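Local coordinates for protein 4-hydroxy-3-methylbut-2-enyl diphosphate reductase (Aquifex aeolicus, PDB 3DNF) that catalyses the last step of the non-mevalonate isoprenoid pathway, reducing (E)-4-hydroxy-3-methylbut-2-enyl diphosphate to isopentenyl and dimethylallyl diphosphate with an iron-sulfur cluster, at residues B[212-217]-B[256-261]. Sequence-based numbering, arbitrary orientation.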
loop_
_atom_site.group_PDB
_atom_site.type_symbol
_atom_site.label_atom_id
_atom_site.label_comp_id
_atom_site.label_asym_id
_atom_site.label_seq_id
_atom_site.Cartn_x
_atom_site.Cartn_y
_atom_site.Cartn_z
ATOM N N VAL B 212 -16.424 28.596 24.002
ATOM C CA VAL B 212 -15.217 29.121 23.368
ATOM C C VAL B 212 -14.135 28.066 23.406
ATOM O O VAL B 212 -13.996 27.348 24.398
ATOM C CB VAL B 212 -14.706 30.432 24.046
ATOM C CG1 VAL B 212 -14.810 30.347 25.568
ATOM C CG2 VAL B 212 -13.261 30.760 23.637
ATOM N N MET B 213 -13.401 27.978 22.299
ATOM C CA MET B 213 -12.226 27.130 22.177
ATOM C C MET B 213 -10.966 27.989 22.142
ATOM O O MET B 213 -10.868 28.928 21.350
ATOM C CB MET B 213 -12.332 26.275 20.908
ATOM C CG MET B 213 -13.079 24.961 21.094
ATOM S SD MET B 213 -12.316 23.886 22.354
ATOM C CE MET B 213 -10.778 23.353 21.594
ATOM N N ILE B 214 -10.014 27.664 23.018
ATOM C CA ILE B 214 -8.674 28.265 23.013
ATOM C C ILE B 214 -7.632 27.248 22.551
ATOM O O ILE B 214 -7.512 26.169 23.134
ATOM C CB ILE B 214 -8.264 28.812 24.418
ATOM C CG1 ILE B 214 -9.322 29.774 24.984
ATOM C CG2 ILE B 214 -6.857 29.450 24.374
ATOM C CD1 ILE B 214 -9.651 31.008 24.107
ATOM N N ILE B 215 -6.892 27.600 21.503
ATOM C CA ILE B 215 -5.821 26.762 20.960
ATOM C C ILE B 215 -4.483 27.471 21.188
ATOM O O ILE B 215 -4.268 28.595 20.708
ATOM C CB ILE B 215 -6.043 26.440 19.441
ATOM C CG1 ILE B 215 -7.377 25.689 19.197
ATOM C CG2 ILE B 215 -4.832 25.723 18.836
ATOM C CD1 ILE B 215 -7.549 24.360 19.942
ATOM N N ILE B 216 -3.598 26.828 21.947
ATOM C CA ILE B 216 -2.323 27.437 22.319
ATOM C C ILE B 216 -1.169 26.852 21.479
ATOM O O ILE B 216 -1.147 25.655 21.177
ATOM C CB ILE B 216 -2.030 27.274 23.838
ATOM C CG1 ILE B 216 -3.210 27.741 24.680
ATOM C CG2 ILE B 216 -0.766 28.059 24.237
ATOM C CD1 ILE B 216 -3.238 27.110 26.062
ATOM N N GLY B 217 -0.225 27.713 21.092
ATOM C CA GLY B 217 0.961 27.271 20.375
ATOM C C GLY B 217 1.613 28.365 19.569
ATOM O O GLY B 217 0.993 29.400 19.288
ATOM N N LYS B 256 -20.212 29.642 29.627
ATOM C CA LYS B 256 -20.392 28.621 30.657
ATOM C C LYS B 256 -19.259 27.600 30.621
ATOM O O LYS B 256 -18.645 27.311 31.650
ATOM C CB LYS B 256 -21.736 27.915 30.497
ATOM C CG LYS B 256 -22.148 27.090 31.708
ATOM C CD LYS B 256 -23.322 26.172 31.389
ATOM C CE LYS B 256 -22.835 24.884 30.729
ATOM N NZ LYS B 256 -23.979 24.008 30.365
ATOM N N ARG B 257 -18.993 27.050 29.438
ATOM C CA ARG B 257 -17.879 26.116 29.256
ATOM C C ARG B 257 -16.797 26.682 28.332
ATOM O O ARG B 257 -17.097 27.161 27.232
ATOM C CB ARG B 257 -18.360 24.778 28.692
ATOM C CG ARG B 257 -19.296 23.980 29.575
ATOM C CD ARG B 257 -19.992 22.918 28.737
ATOM N NE ARG B 257 -20.353 23.445 27.417
ATOM C CZ ARG B 257 -21.594 23.670 26.989
ATOM N NH1 ARG B 257 -22.640 23.396 27.759
ATOM N NH2 ARG B 257 -21.791 24.158 25.769
ATOM N N VAL B 258 -15.547 26.623 28.796
ATOM C CA VAL B 258 -14.375 26.971 27.980
ATOM C C VAL B 258 -13.535 25.727 27.699
ATOM O O VAL B 258 -13.212 24.968 28.615
ATOM C CB VAL B 258 -13.459 28.016 28.673
ATOM C CG1 VAL B 258 -12.294 28.424 27.746
ATOM C CG2 VAL B 258 -14.265 29.234 29.120
ATOM N N GLY B 259 -13.185 25.531 26.429
ATOM C CA GLY B 259 -12.245 24.482 26.042
ATOM C C GLY B 259 -10.845 25.004 25.742
ATOM O O GLY B 259 -10.680 26.060 25.122
ATOM N N ILE B 260 -9.834 24.270 26.202
ATOM C CA ILE B 260 -8.437 24.604 25.919
ATOM C C ILE B 260 -7.704 23.405 25.341
ATOM O O ILE B 260 -7.750 22.288 25.889
ATOM C CB ILE B 260 -7.651 25.064 27.181
ATOM C CG1 ILE B 260 -8.304 26.283 27.839
ATOM C CG2 ILE B 260 -6.190 25.364 26.833
ATOM C CD1 ILE B 260 -7.662 26.672 29.171
ATOM N N SER B 261 -7.019 23.635 24.229
ATOM C CA SER B 261 -6.001 22.691 23.804
ATOM C C SER B 261 -4.735 23.410 23.408
ATOM O O SER B 261 -4.662 24.639 23.450
ATOM C CB SER B 261 -6.493 21.795 22.680
ATOM O OG SER B 261 -5.648 20.661 22.589
#
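V212 starts the pairing of two parallel strands: its carbonyl O takes the amide N of G259 at 2.8 Å in a nearly straight bond. Its CG1, held between the backbone N and the carbonyl carbon (chi1 41°), lies alongside V258 and touches both methyls of V258, with V258 CG2 3.8 Å away. On the other face of the sheet, M213 folds back through two bent torsions and lays SD over the backbone of G259, 3.7 Å from CA; with no side chain at G259, the sulfur can settle directly on the backbone. I214 then grips the second strand with both backbone groups, its N bonding to G259 O and its O receiving S261 N at 2.8 Å, while its side chain returns to the face of V258 and I260. I215 brings CD1 to 3.9 Å from S261 CB on the M213 face. At I216 the amide N closes the run on S261 O, a more bent bond (154° at the hydrogen), and CD1 reaches across to I260 CG2 at 3.5 Å. Both strands are interior to a four-stranded parallel sheet of an open alpha/beta lobe: strand 238-241 flanks 212-216 and strand 3-6 flanks 257-262. Helix 268-281 covers I214, I216 and I260, whereas helix 222-234 packs on M213 and I215.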